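Local coordinates for probable sugar kinase (Clostridium perfringens, PDB 3KZH), which probably acts as a sugar kinase of the pfkB (ribokinase-like) family and binds beta-D-glucopyranose in the crystal, at residues D125-K130 / P147-Y152; K221-I224 / G230-Y233; P272-V277 / E314-L319. One frame throughout, in Å; residues are numbered along the deposited sequence.

Interaction 1 of 3, residues D125-K130 / P147-Y152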
ATOM      1  N   ASP A 125      13.665  12.191 -23.910  1.00 40.62           N
ATOM      2  CA  ASP A 125      13.451  11.013 -24.768  1.00 42.53           C
ATOM      3  C   ASP A 125      12.057  10.421 -24.578  1.00 40.98           C
ATOM      4  O   ASP A 125      11.415   9.999 -25.551  1.00 39.70           O
ATOM      5  CB  ASP A 125      14.500   9.933 -24.489  1.00 45.56           C
ATOM      6  CG  ASP A 125      15.729  10.071 -25.359  1.00 48.94           C
ATOM      7  OD1 ASP A 125      16.193  11.211 -25.587  1.00 50.33           O
ATOM      8  OD2 ASP A 125      16.239   9.025 -25.813  1.00 52.92           O
ATOM      9  N   PHE A 126      11.586  10.431 -23.327  1.00 37.96           N
ATOM     10  CA  PHE A 126      10.263   9.930 -22.997  1.00 36.45           C
ATOM     11  C   PHE A 126       9.196  10.914 -23.503  1.00 35.09           C
ATOM     12  O   PHE A 126       8.178  10.463 -24.049  1.00 33.13           O
ATOM     13  CB  PHE A 126      10.138   9.625 -21.489  1.00 37.42           C
ATOM     14  CG  PHE A 126       8.893   8.854 -21.126  1.00 37.90           C
ATOM     15  CD1 PHE A 126       8.854   7.456 -21.290  1.00 38.77           C
ATOM     16  CD2 PHE A 126       7.715   9.526 -20.731  1.00 39.11           C
ATOM     17  CE1 PHE A 126       7.654   6.729 -21.072  1.00 38.07           C
ATOM     18  CE2 PHE A 126       6.506   8.817 -20.510  1.00 39.16           C
ATOM     19  CZ  PHE A 126       6.481   7.416 -20.690  1.00 39.20           C
ATOM     20  N   ILE A 127       9.434  12.231 -23.353  1.00 33.23           N
ATOM     21  CA  ILE A 127       8.490  13.258 -23.845  1.00 33.15           C
ATOM     22  C   ILE A 127       8.322  13.070 -25.352  1.00 33.69           C
ATOM     23  O   ILE A 127       7.197  13.003 -25.834  1.00 32.51           O
ATOM     24  CB  ILE A 127       8.952  14.744 -23.576  1.00 31.95           C
ATOM     25  CG1 ILE A 127       8.708  15.154 -22.132  1.00 32.06           C
ATOM     26  CG2 ILE A 127       8.074  15.719 -24.328  1.00 27.08           C
ATOM     27  CD1 ILE A 127       9.723  16.115 -21.560  1.00 31.72           C
ATOM     28  N   ASP A 128       9.450  12.915 -26.055  1.00 34.35           N
ATOM     29  CA  ASP A 128       9.482  12.716 -27.508  1.00 34.31           C
ATOM     30  C   ASP A 128       8.723  11.476 -27.972  1.00 33.79           C
ATOM     31  O   ASP A 128       8.069  11.516 -29.013  1.00 32.53           O
ATOM     32  CB  ASP A 128      10.925  12.633 -28.020  1.00 36.60           C
ATOM     33  CG  ASP A 128      11.682  13.946 -27.893  1.00 38.62           C
ATOM     34  OD1 ASP A 128      11.048  15.025 -27.936  1.00 39.96           O
ATOM     35  OD2 ASP A 128      12.922  13.892 -27.744  1.00 38.71           O
ATOM     36  N   SER A 129       8.772  10.402 -27.179  1.00 32.51           N
ATOM     37  CA  SER A 129       8.086   9.154 -27.524  1.00 33.56           C
ATOM     38  C   SER A 129       6.579   9.285 -27.397  1.00 33.27           C
ATOM     39  O   SER A 129       5.826   8.614 -28.104  1.00 33.09           O
ATOM     40  CB  SER A 129       8.609   7.971 -26.675  1.00 34.45           C
ATOM     41  OG  SER A 129       8.154   7.989 -25.325  1.00 34.89           O
ATOM     42  N   LYS A 130       6.159  10.196 -26.523  1.00 34.51           N
ATOM     43  CA  LYS A 130       4.744  10.452 -26.256  1.00 35.15           C
ATOM     44  C   LYS A 130       4.279  11.810 -26.781  1.00 35.72           C
ATOM     45  O   LYS A 130       3.237  12.306 -26.356  1.00 36.10           O
ATOM     46  CB  LYS A 130       4.467  10.371 -24.744  1.00 34.59           C
ATOM     47  CG  LYS A 130       4.802   9.047 -24.064  1.00 34.89           C
ATOM     48  CD  LYS A 130       3.981   7.891 -24.605  1.00 35.40           C
ATOM     49  CE  LYS A 130       4.116   6.661 -23.740  1.00 34.35           C
ATOM     50  NZ  LYS A 130       5.526   6.275 -23.497  1.00 38.85           N
ATOM     51  N   PRO A 147      10.927  23.208 -13.726  1.00 43.55           N
ATOM     52  CA  PRO A 147      11.032  24.340 -14.664  1.00 42.62           C
ATOM     53  C   PRO A 147      11.716  24.041 -16.006  1.00 41.58           C
ATOM     54  O   PRO A 147      11.316  24.587 -17.037  1.00 40.03           O
ATOM     55  CB  PRO A 147      11.824  25.373 -13.857  1.00 42.07           C
ATOM     56  CG  PRO A 147      11.423  25.080 -12.456  1.00 41.39           C
ATOM     57  CD  PRO A 147      11.523  23.585 -12.427  1.00 42.21           C
ATOM     58  N   GLU A 148      12.729  23.172 -15.974  1.00 41.92           N
ATOM     59  CA  GLU A 148      13.507  22.768 -17.153  1.00 43.61           C
ATOM     60  C   GLU A 148      12.653  21.966 -18.140  1.00 42.16           C
ATOM     61  O   GLU A 148      12.715  22.195 -19.352  1.00 41.27           O
ATOM     62  CB  GLU A 148      14.726  21.941 -16.718  1.00 48.37           C
ATOM     63  CG  GLU A 148      15.769  21.669 -17.814  1.00 55.15           C
ATOM     64  CD  GLU A 148      16.618  20.423 -17.551  1.00 58.33           C
ATOM     65  OE1 GLU A 148      17.033  19.776 -18.537  1.00 58.95           O
ATOM     66  OE2 GLU A 148      16.868  20.088 -16.367  1.00 60.91           O
ATOM     67  N   ILE A 149      11.860  21.035 -17.605  1.00 40.42           N
ATOM     68  CA  ILE A 149      10.966  20.203 -18.412  1.00 38.67           C
ATOM     69  C   ILE A 149       9.752  20.996 -18.891  1.00 36.56           C
ATOM     70  O   ILE A 149       9.289  20.781 -20.009  1.00 35.57           O
ATOM     71  CB  ILE A 149      10.620  18.861 -17.686  1.00 40.61           C
ATOM     72  CG1 ILE A 149      11.812  17.916 -17.856  1.00 41.24           C
ATOM     73  CG2 ILE A 149       9.335  18.185 -18.236  1.00 38.81           C
ATOM     74  CD1 ILE A 149      11.967  16.912 -16.773  1.00 46.28           C
HETATM   75  N   MSE A 150       9.309  21.965 -18.082  1.00 34.06           N
HETATM   76  CA  MSE A 150       8.191  22.840 -18.430  1.00 33.87           C
HETATM   77  C   MSE A 150       8.597  23.620 -19.680  1.00 33.88           C
HETATM   78  O   MSE A 150       7.886  23.570 -20.678  1.00 31.95           O
HETATM   79  CB  MSE A 150       7.840  23.807 -17.279  1.00 34.67           C
HETATM   80  CG  MSE A 150       6.686  24.802 -17.578  1.00 35.96           C
HETATM   81 SE   MSE A 150       6.360  26.173 -16.237  1.00 51.85          SE
HETATM   82  CE  MSE A 150       5.670  25.008 -14.871  1.00 30.57           C
ATOM     83  N   GLU A 151       9.808  24.199 -19.655  1.00 35.57           N
ATOM     84  CA  GLU A 151      10.367  24.969 -20.781  1.00 36.06           C
ATOM     85  C   GLU A 151      10.433  24.123 -22.047  1.00 34.81           C
ATOM     86  O   GLU A 151      10.044  24.592 -23.117  1.00 31.76           O
ATOM     87  CB  GLU A 151      11.758  25.512 -20.449  1.00 40.06           C
ATOM     88  CG  GLU A 151      12.425  26.336 -21.576  1.00 44.62           C
ATOM     89  CD  GLU A 151      13.563  27.204 -21.089  1.00 46.35           C
ATOM     90  OE1 GLU A 151      14.243  26.817 -20.113  1.00 48.99           O
ATOM     91  OE2 GLU A 151      13.769  28.286 -21.676  1.00 48.65           O
ATOM     92  N   TYR A 152      10.850  22.863 -21.897  1.00 33.82           N
ATOM     93  CA  TYR A 152      10.925  21.934 -23.023  1.00 35.52           C
ATOM     94  C   TYR A 152       9.516  21.681 -23.573  1.00 34.85           C
ATOM     95  O   TYR A 152       9.321  21.701 -24.784  1.00 34.64           O
ATOM     96  CB  TYR A 152      11.595  20.611 -22.611  1.00 35.67           C
ATOM     97  CG  TYR A 152      11.854  19.675 -23.776  1.00 39.52           C
ATOM     98  CD1 TYR A 152      12.963  19.864 -24.629  1.00 39.79           C
ATOM     99  CD2 TYR A 152      10.969  18.609 -24.059  1.00 39.88           C
ATOM    100  CE1 TYR A 152      13.183  19.010 -25.742  1.00 40.33           C
ATOM    101  CE2 TYR A 152      11.177  17.757 -25.165  1.00 40.96           C
ATOM    102  CZ  TYR A 152      12.285  17.961 -25.997  1.00 41.64           C
ATOM    103  OH  TYR A 152      12.499  17.100 -27.044  1.00 43.11           O
TER
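Ile127 and Tyr152, the closest backbone positions of the contact, lie 9.0 Å apart from CA to CA, on two helices whose axes run in roughly the same direction, 33° apart, and come no nearer than 11.9 Å. Side chains alone bridge that gap. Ile127 does so with both branches. Its CD1 reaches Tyr152 CD2 at 3.7 Å and meets CG2 of Ile149 at 3.9 Å, while its CG2 comes up to the ring edge in plane, 3.8 Å from Tyr152 CE2. With CG anti to the backbone N (chi1 -173°), the tyrosine extends across to helix 124-129, and the two side chains run alongside each other from their two helices. At the far end, Tyr152 OH donates a hydrogen bond of 2.7 Å to OD1 of Asp128, which receives it on its syn lone pair; carboxylate and ring planes are turned 58° apart. Met122, Leu153 and Phe157 also touch Ile127. In this ribokinase-like fold, the contact joins helix 124-129 to helix 147-157, the connection between the neighbouring parallel strands 139-143 and 162-166. The apolar contacts along the ring and the hydrogen bond at its hydroxyl probably limit the movement of Tyr152, and the negative carboxylate probably strengthens that bond.

Interaction 2 of 3, residues K221-I224 / G230-Y233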
ATOM      1  N   LYS A 221      -6.411  33.201 -20.478  1.00 25.02           N
ATOM      2  CA  LYS A 221      -7.379  33.231 -19.374  1.00 24.83           C
ATOM      3  C   LYS A 221      -6.723  33.297 -17.994  1.00 23.65           C
ATOM      4  O   LYS A 221      -5.856  32.480 -17.678  1.00 22.92           O
ATOM      5  CB  LYS A 221      -8.318  32.008 -19.446  1.00 26.07           C
ATOM      6  CG  LYS A 221      -9.030  31.797 -20.780  1.00 25.57           C
ATOM      7  CD  LYS A 221     -10.502  31.541 -20.629  1.00 31.47           C
ATOM      8  CE  LYS A 221     -11.197  31.554 -21.993  1.00 33.12           C
ATOM      9  NZ  LYS A 221     -10.778  30.423 -22.860  1.00 34.39           N
ATOM     10  N   VAL A 222      -7.144  34.268 -17.175  1.00 21.79           N
ATOM     11  CA  VAL A 222      -6.602  34.454 -15.822  1.00 23.08           C
ATOM     12  C   VAL A 222      -7.620  34.217 -14.703  1.00 21.58           C
ATOM     13  O   VAL A 222      -8.708  34.759 -14.730  1.00 21.01           O
ATOM     14  CB  VAL A 222      -5.974  35.879 -15.642  1.00 23.98           C
ATOM     15  CG1 VAL A 222      -5.358  36.051 -14.231  1.00 22.46           C
ATOM     16  CG2 VAL A 222      -4.915  36.129 -16.688  1.00 24.83           C
ATOM     17  N   PHE A 223      -7.237  33.398 -13.727  1.00 20.78           N
ATOM     18  CA  PHE A 223      -8.069  33.095 -12.560  1.00 22.96           C
ATOM     19  C   PHE A 223      -7.216  33.302 -11.302  1.00 24.07           C
ATOM     20  O   PHE A 223      -6.194  32.640 -11.133  1.00 23.73           O
ATOM     21  CB  PHE A 223      -8.593  31.650 -12.596  1.00 21.94           C
ATOM     22  CG  PHE A 223      -9.483  31.346 -13.764  1.00 22.56           C
ATOM     23  CD1 PHE A 223     -10.844  31.696 -13.739  1.00 21.09           C
ATOM     24  CD2 PHE A 223      -8.947  30.769 -14.930  1.00 22.61           C
ATOM     25  CE1 PHE A 223     -11.663  31.488 -14.875  1.00 18.35           C
ATOM     26  CE2 PHE A 223      -9.757  30.555 -16.072  1.00 22.75           C
ATOM     27  CZ  PHE A 223     -11.126  30.922 -16.037  1.00 19.96           C
ATOM     28  N   ILE A 224      -7.596  34.265 -10.461  1.00 24.35           N
ATOM     29  CA  ILE A 224      -6.856  34.548  -9.226  1.00 25.17           C
ATOM     30  C   ILE A 224      -7.714  34.211  -7.998  1.00 26.04           C
ATOM     31  O   ILE A 224      -8.747  34.844  -7.760  1.00 25.75           O
ATOM     32  CB  ILE A 224      -6.318  36.049  -9.164  1.00 23.75           C
ATOM     33  CG1 ILE A 224      -5.408  36.348 -10.363  1.00 21.85           C
ATOM     34  CG2 ILE A 224      -5.455  36.268  -7.912  1.00 22.80           C
ATOM     35  CD1 ILE A 224      -5.170  37.822 -10.650  1.00 21.10           C
ATOM     36  N   GLY A 230     -13.365  34.780  -2.755  1.00 25.45           N
ATOM     37  CA  GLY A 230     -13.704  34.130  -4.002  1.00 25.05           C
ATOM     38  C   GLY A 230     -12.660  34.074  -5.089  1.00 24.08           C
ATOM     39  O   GLY A 230     -11.471  33.918  -4.836  1.00 22.19           O
ATOM     40  N   ILE A 231     -13.139  34.144  -6.324  1.00 23.35           N
ATOM     41  CA  ILE A 231     -12.286  34.059  -7.492  1.00 22.70           C
ATOM     42  C   ILE A 231     -12.449  35.276  -8.366  1.00 22.85           C
ATOM     43  O   ILE A 231     -13.566  35.681  -8.678  1.00 22.55           O
ATOM     44  CB  ILE A 231     -12.649  32.802  -8.357  1.00 22.34           C
ATOM     45  CG1 ILE A 231     -12.563  31.513  -7.526  1.00 22.30           C
ATOM     46  CG2 ILE A 231     -11.822  32.733  -9.651  1.00 21.50           C
ATOM     47  CD1 ILE A 231     -11.204  31.095  -7.053  1.00 26.31           C
ATOM     48  N   PHE A 232     -11.312  35.816  -8.787  1.00 21.54           N
ATOM     49  CA  PHE A 232     -11.263  36.938  -9.703  1.00 19.41           C
ATOM     50  C   PHE A 232     -10.904  36.319 -11.060  1.00 18.02           C
ATOM     51  O   PHE A 232      -9.967  35.531 -11.148  1.00 17.52           O
ATOM     52  CB  PHE A 232     -10.187  37.947  -9.266  1.00 17.86           C
ATOM     53  CG  PHE A 232     -10.024  39.098 -10.215  1.00 16.78           C
ATOM     54  CD1 PHE A 232     -10.886  40.209 -10.140  1.00 15.31           C
ATOM     55  CD2 PHE A 232      -9.057  39.044 -11.250  1.00 14.87           C
ATOM     56  CE1 PHE A 232     -10.797  41.250 -11.086  1.00 15.05           C
ATOM     57  CE2 PHE A 232      -8.959  40.071 -12.203  1.00 16.54           C
ATOM     58  CZ  PHE A 232      -9.828  41.179 -12.126  1.00 17.57           C
ATOM     59  N   TYR A 233     -11.600  36.728 -12.116  1.00 17.57           N
ATOM     60  CA  TYR A 233     -11.329  36.212 -13.459  1.00 19.03           C
ATOM     61  C   TYR A 233     -11.169  37.307 -14.506  1.00 21.59           C
ATOM     62  O   TYR A 233     -11.743  38.394 -14.363  1.00 20.16           O
ATOM     63  CB  TYR A 233     -12.433  35.238 -13.907  1.00 14.75           C
ATOM     64  CG  TYR A 233     -13.836  35.825 -14.031  1.00 12.52           C
ATOM     65  CD1 TYR A 233     -14.284  36.410 -15.241  1.00 10.12           C
ATOM     66  CD2 TYR A 233     -14.731  35.774 -12.959  1.00 10.44           C
ATOM     67  CE1 TYR A 233     -15.590  36.938 -15.369  1.00 10.71           C
ATOM     68  CE2 TYR A 233     -16.050  36.293 -13.081  1.00 12.69           C
ATOM     69  CZ  TYR A 233     -16.461  36.880 -14.287  1.00 12.50           C
ATOM     70  OH  TYR A 233     -17.701  37.480 -14.387  1.00 15.63           O
TER
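Ile224 and Phe232 form an antiparallel hydrogen-bonded pair, joined by both of their backbone bonds. Ile224 N reaches Phe232 O at 2.8 Å, nearly straight (171° at the hydrogen) and in the carbonyl plane. The return bond, from Phe232 N to Ile224 O, is 2.9 Å long, with its donor tilted from the plane of that carbonyl. Next along comes Phe223 with Tyr233, a non-hydrogen-bonded pair whose CA atoms are 4.6 Å apart. Around it lie CA-H...O contacts, Tyr233 CA to Val222 O at 3.3 Å and Phe223 CA to Phe232 O at 3.4 Å, so the latter carbonyl has a second, weaker partner besides Ile224 N.

The apolar contacts divide between the two faces. On one, Ile224 and Phe232 stand next to each other, CD1 of the isoleucine 4.1 Å from CD2 of the ring. On the other, CD1 of Phe223 meets Tyr233 CB at 3.9 Å, and CG2 of Ile231 approaches the Phe223 ring at its edge. Tyr233 holds CG between its backbone N and carbonyl carbon (chi1 62°), which leads its ring away from strand 221-225.

The two strands make a beta hairpin in the large mixed sheet, where the parallel run ends and antiparallel strands begin. Helix 204-217 covers the face of Ile224 and Phe232, and helices 255-268 and 273-288 cover that of Phe223 and Ile231; the side chain of Ile231 lies about 6 Å from the bound beta-D-glucopyranose. Strand 239-244 continues the sheet beyond strand 231-234.

Interaction 3 of 3, residues P272-V277 / E314-L319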
ATOM      1  N   PRO A 272     -19.671  29.261 -20.734  1.00 27.97           N
ATOM      2  CA  PRO A 272     -19.240  30.664 -20.592  1.00 27.14           C
ATOM      3  C   PRO A 272     -18.439  30.815 -19.287  1.00 24.97           C
ATOM      4  O   PRO A 272     -18.657  30.047 -18.341  1.00 24.50           O
ATOM      5  CB  PRO A 272     -20.565  31.440 -20.562  1.00 27.12           C
ATOM      6  CG  PRO A 272     -21.585  30.426 -20.199  1.00 29.50           C
ATOM      7  CD  PRO A 272     -21.136  29.205 -20.918  1.00 27.94           C
ATOM      8  N   ILE A 273     -17.514  31.776 -19.253  1.00 23.65           N
ATOM      9  CA  ILE A 273     -16.624  31.987 -18.104  1.00 23.53           C
ATOM     10  C   ILE A 273     -17.252  32.117 -16.705  1.00 22.12           C
ATOM     11  O   ILE A 273     -16.722  31.552 -15.753  1.00 18.08           O
ATOM     12  CB  ILE A 273     -15.549  33.098 -18.396  1.00 24.79           C
ATOM     13  CG1 ILE A 273     -14.392  33.004 -17.393  1.00 24.26           C
ATOM     14  CG2 ILE A 273     -16.173  34.481 -18.381  1.00 22.12           C
ATOM     15  CD1 ILE A 273     -13.080  33.551 -17.877  1.00 27.05           C
ATOM     16  N   GLU A 274     -18.416  32.757 -16.607  1.00 23.42           N
ATOM     17  CA  GLU A 274     -19.112  32.926 -15.325  1.00 28.49           C
ATOM     18  C   GLU A 274     -19.559  31.576 -14.755  1.00 28.70           C
ATOM     19  O   GLU A 274     -19.450  31.340 -13.545  1.00 26.52           O
ATOM     20  CB  GLU A 274     -20.315  33.868 -15.480  1.00 33.55           C
ATOM     21  CG  GLU A 274     -19.940  35.295 -15.890  1.00 41.98           C
ATOM     22  CD  GLU A 274     -21.138  36.131 -16.311  1.00 46.67           C
ATOM     23  OE1 GLU A 274     -21.593  35.988 -17.468  1.00 51.14           O
ATOM     24  OE2 GLU A 274     -21.621  36.938 -15.490  1.00 48.46           O
ATOM     25  N   ASP A 275     -19.968  30.670 -15.650  1.00 26.87           N
ATOM     26  CA  ASP A 275     -20.409  29.334 -15.264  1.00 27.28           C
ATOM     27  C   ASP A 275     -19.246  28.379 -14.956  1.00 24.68           C
ATOM     28  O   ASP A 275     -19.404  27.472 -14.139  1.00 23.22           O
ATOM     29  CB  ASP A 275     -21.373  28.747 -16.313  1.00 29.02           C
ATOM     30  CG  ASP A 275     -22.711  29.490 -16.375  1.00 30.76           C
ATOM     31  OD1 ASP A 275     -23.340  29.713 -15.318  1.00 31.81           O
ATOM     32  OD2 ASP A 275     -23.132  29.858 -17.493  1.00 32.32           O
ATOM     33  N   ILE A 276     -18.092  28.586 -15.602  1.00 23.86           N
ATOM     34  CA  ILE A 276     -16.874  27.775 -15.372  1.00 22.76           C
ATOM     35  C   ILE A 276     -16.359  28.091 -13.962  1.00 20.86           C
ATOM     36  O   ILE A 276     -16.026  27.182 -13.194  1.00 19.40           O
ATOM     37  CB  ILE A 276     -15.732  28.108 -16.395  1.00 23.92           C
ATOM     38  CG1 ILE A 276     -16.157  27.758 -17.820  1.00 24.41           C
ATOM     39  CG2 ILE A 276     -14.436  27.367 -16.039  1.00 23.68           C
ATOM     40  CD1 ILE A 276     -15.142  28.154 -18.895  1.00 23.48           C
ATOM     41  N   VAL A 277     -16.362  29.385 -13.636  1.00 19.61           N
ATOM     42  CA  VAL A 277     -15.933  29.919 -12.342  1.00 19.55           C
ATOM     43  C   VAL A 277     -16.812  29.374 -11.209  1.00 19.54           C
ATOM     44  O   VAL A 277     -16.288  28.949 -10.186  1.00 15.95           O
ATOM     45  CB  VAL A 277     -15.930  31.491 -12.390  1.00 18.08           C
ATOM     46  CG1 VAL A 277     -15.585  32.099 -11.081  1.00 16.09           C
ATOM     47  CG2 VAL A 277     -14.903  31.962 -13.363  1.00 14.48           C
ATOM     48  N   GLU A 314     -21.905  38.207  -7.042  1.00 36.41           N
ATOM     49  CA  GLU A 314     -21.290  38.423  -8.354  1.00 35.46           C
ATOM     50  C   GLU A 314     -21.049  39.893  -8.645  1.00 33.69           C
ATOM     51  O   GLU A 314     -21.860  40.741  -8.292  1.00 32.49           O
ATOM     52  CB  GLU A 314     -22.165  37.820  -9.468  1.00 34.76           C
ATOM     53  CG  GLU A 314     -22.435  36.330  -9.343  1.00 33.88           C
ATOM     54  CD  GLU A 314     -23.319  35.797 -10.448  1.00 34.47           C
ATOM     55  OE1 GLU A 314     -22.912  35.861 -11.623  1.00 35.29           O
ATOM     56  OE2 GLU A 314     -24.413  35.284 -10.143  1.00 36.24           O
ATOM     57  N   GLU A 315     -19.914  40.179  -9.280  1.00 34.96           N
ATOM     58  CA  GLU A 315     -19.489  41.533  -9.651  1.00 35.70           C
ATOM     59  C   GLU A 315     -18.892  41.451 -11.054  1.00 36.54           C
ATOM     60  O   GLU A 315     -18.151  40.513 -11.347  1.00 36.91           O
ATOM     61  CB  GLU A 315     -18.413  42.047  -8.672  1.00 36.63           C
ATOM     62  CG  GLU A 315     -18.902  42.344  -7.243  1.00 38.57           C
ATOM     63  CD  GLU A 315     -17.779  42.582  -6.229  1.00 40.05           C
ATOM     64  OE1 GLU A 315     -16.804  43.304  -6.525  1.00 39.12           O
ATOM     65  OE2 GLU A 315     -17.896  42.063  -5.100  1.00 41.90           O
ATOM     66  N   LYS A 316     -19.249  42.396 -11.929  1.00 37.06           N
ATOM     67  CA  LYS A 316     -18.733  42.432 -13.306  1.00 37.53           C
ATOM     68  C   LYS A 316     -18.093  43.786 -13.606  1.00 37.45           C
ATOM     69  O   LYS A 316     -18.719  44.815 -13.404  1.00 36.41           O
ATOM     70  CB  LYS A 316     -19.844  42.194 -14.353  1.00 38.95           C
ATOM     71  CG  LYS A 316     -20.576  40.842 -14.331  1.00 40.40           C
ATOM     72  CD  LYS A 316     -21.276  40.529 -15.674  1.00 41.89           C
ATOM     73  CE  LYS A 316     -22.283  41.606 -16.127  1.00 44.45           C
ATOM     74  NZ  LYS A 316     -23.449  41.812 -15.207  1.00 44.36           N
ATOM     75  N   TYR A 317     -16.858  43.780 -14.104  1.00 37.78           N
ATOM     76  CA  TYR A 317     -16.159  45.018 -14.453  1.00 40.41           C
ATOM     77  C   TYR A 317     -15.963  45.085 -15.967  1.00 42.70           C
ATOM     78  O   TYR A 317     -15.718  44.063 -16.614  1.00 40.95           O
ATOM     79  CB  TYR A 317     -14.795  45.126 -13.736  1.00 39.46           C
ATOM     80  CG  TYR A 317     -14.788  44.630 -12.303  1.00 36.93           C
ATOM     81  CD1 TYR A 317     -14.215  43.390 -11.983  1.00 36.75           C
ATOM     82  CD2 TYR A 317     -15.412  45.363 -11.269  1.00 36.89           C
ATOM     83  CE1 TYR A 317     -14.268  42.872 -10.664  1.00 37.13           C
ATOM     84  CE2 TYR A 317     -15.469  44.857  -9.938  1.00 35.47           C
ATOM     85  CZ  TYR A 317     -14.895  43.610  -9.651  1.00 37.66           C
ATOM     86  OH  TYR A 317     -14.928  43.088  -8.376  1.00 38.50           O
ATOM     87  N   ASP A 318     -16.076  46.291 -16.524  1.00 48.06           N
ATOM     88  CA  ASP A 318     -15.915  46.514 -17.966  1.00 52.87           C
ATOM     89  C   ASP A 318     -14.495  46.971 -18.343  1.00 54.47           C
ATOM     90  O   ASP A 318     -13.555  46.777 -17.570  1.00 55.37           O
ATOM     91  CB  ASP A 318     -16.962  47.524 -18.455  1.00 54.99           C
ATOM     92  CG  ASP A 318     -17.535  47.154 -19.813  1.00 57.30           C
ATOM     93  OD1 ASP A 318     -17.017  47.663 -20.839  1.00 56.37           O
ATOM     94  OD2 ASP A 318     -18.493  46.343 -19.845  1.00 57.59           O
ATOM     95  N   LEU A 319     -14.347  47.521 -19.555  1.00 57.13           N
ATOM     96  CA  LEU A 319     -13.079  48.025 -20.121  1.00 59.74           C
ATOM     97  C   LEU A 319     -11.998  46.973 -20.412  1.00 61.01           C
ATOM     98  O   LEU A 319     -12.168  45.796 -20.012  1.00 60.98           O
ATOM     99  CB  LEU A 319     -12.499  49.185 -19.261  1.00 60.43           C
TER
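Glu274 and Lys316 make the closer part of a sparse contact: OE2 of the glutamate lies 3.6 Å from CD of the lysine, and the two side chains cross at about a right angle. Glu274 points from the first turn of its helix toward the strand. Lys316 runs out straight as far as CD, then bends at chi3 and chi4 (-57° and -62°), which turns its amine away from the carboxylate; NZ remains 5.2 Å from Glu274 OE2, beyond salt-bridge range, although the opposite charges probably still attract. Firmer packing lies on the inner side of the helix, where Ile273 and Val277 are buried against Phe223 and Tyr233, and Glu274 itself touches Tyr233.

In the fold, strand 312-317 is the last of the mixed sheet within this chain and pairs with strand 239-244 through Glu315 with Lys241 and Tyr317 with Cys239. Helix 273-288 packs over one face of that sheet, and here its beginning meets the sheet's edge.

The solvent side is looser. Glu314 and Lys316 are exposed, and OE1 of Glu314 stands 4.2 Å from Glu274 OE2, two like charges that probably disfavour closer approach; a long, weak ion pair from Lys278 NZ to Glu314 OE2 may ease this in part. Turned from the helix, Tyr317 OH donates a 2.6 Å hydrogen bond to OE1 of Glu315, meeting it from above the carboxylate plane.

Along the chain the three contacts follow in series, each closing before the next opens. Interactions 2 and 3 are neighbours, their centres 9 Å apart on the same large mixed sheet: the hairpin of 221-225 and 231-234 lies inside it, and 312-317 is its last strand within this chain. They touch through helix 273-288, Val277 CG2 lying 3.6 Å from Phe223 CE1, so the helix of interaction 3 also packs on the hairpin of interaction 2. Interaction 1 stands apart, its centre 28 Å from interaction 2 and 35 Å from interaction 3, yet its helix 147-157 connects strands 139-143 and 162-166 of that same sheet. Interaction 2 comes close to the bound sugar through Ile231.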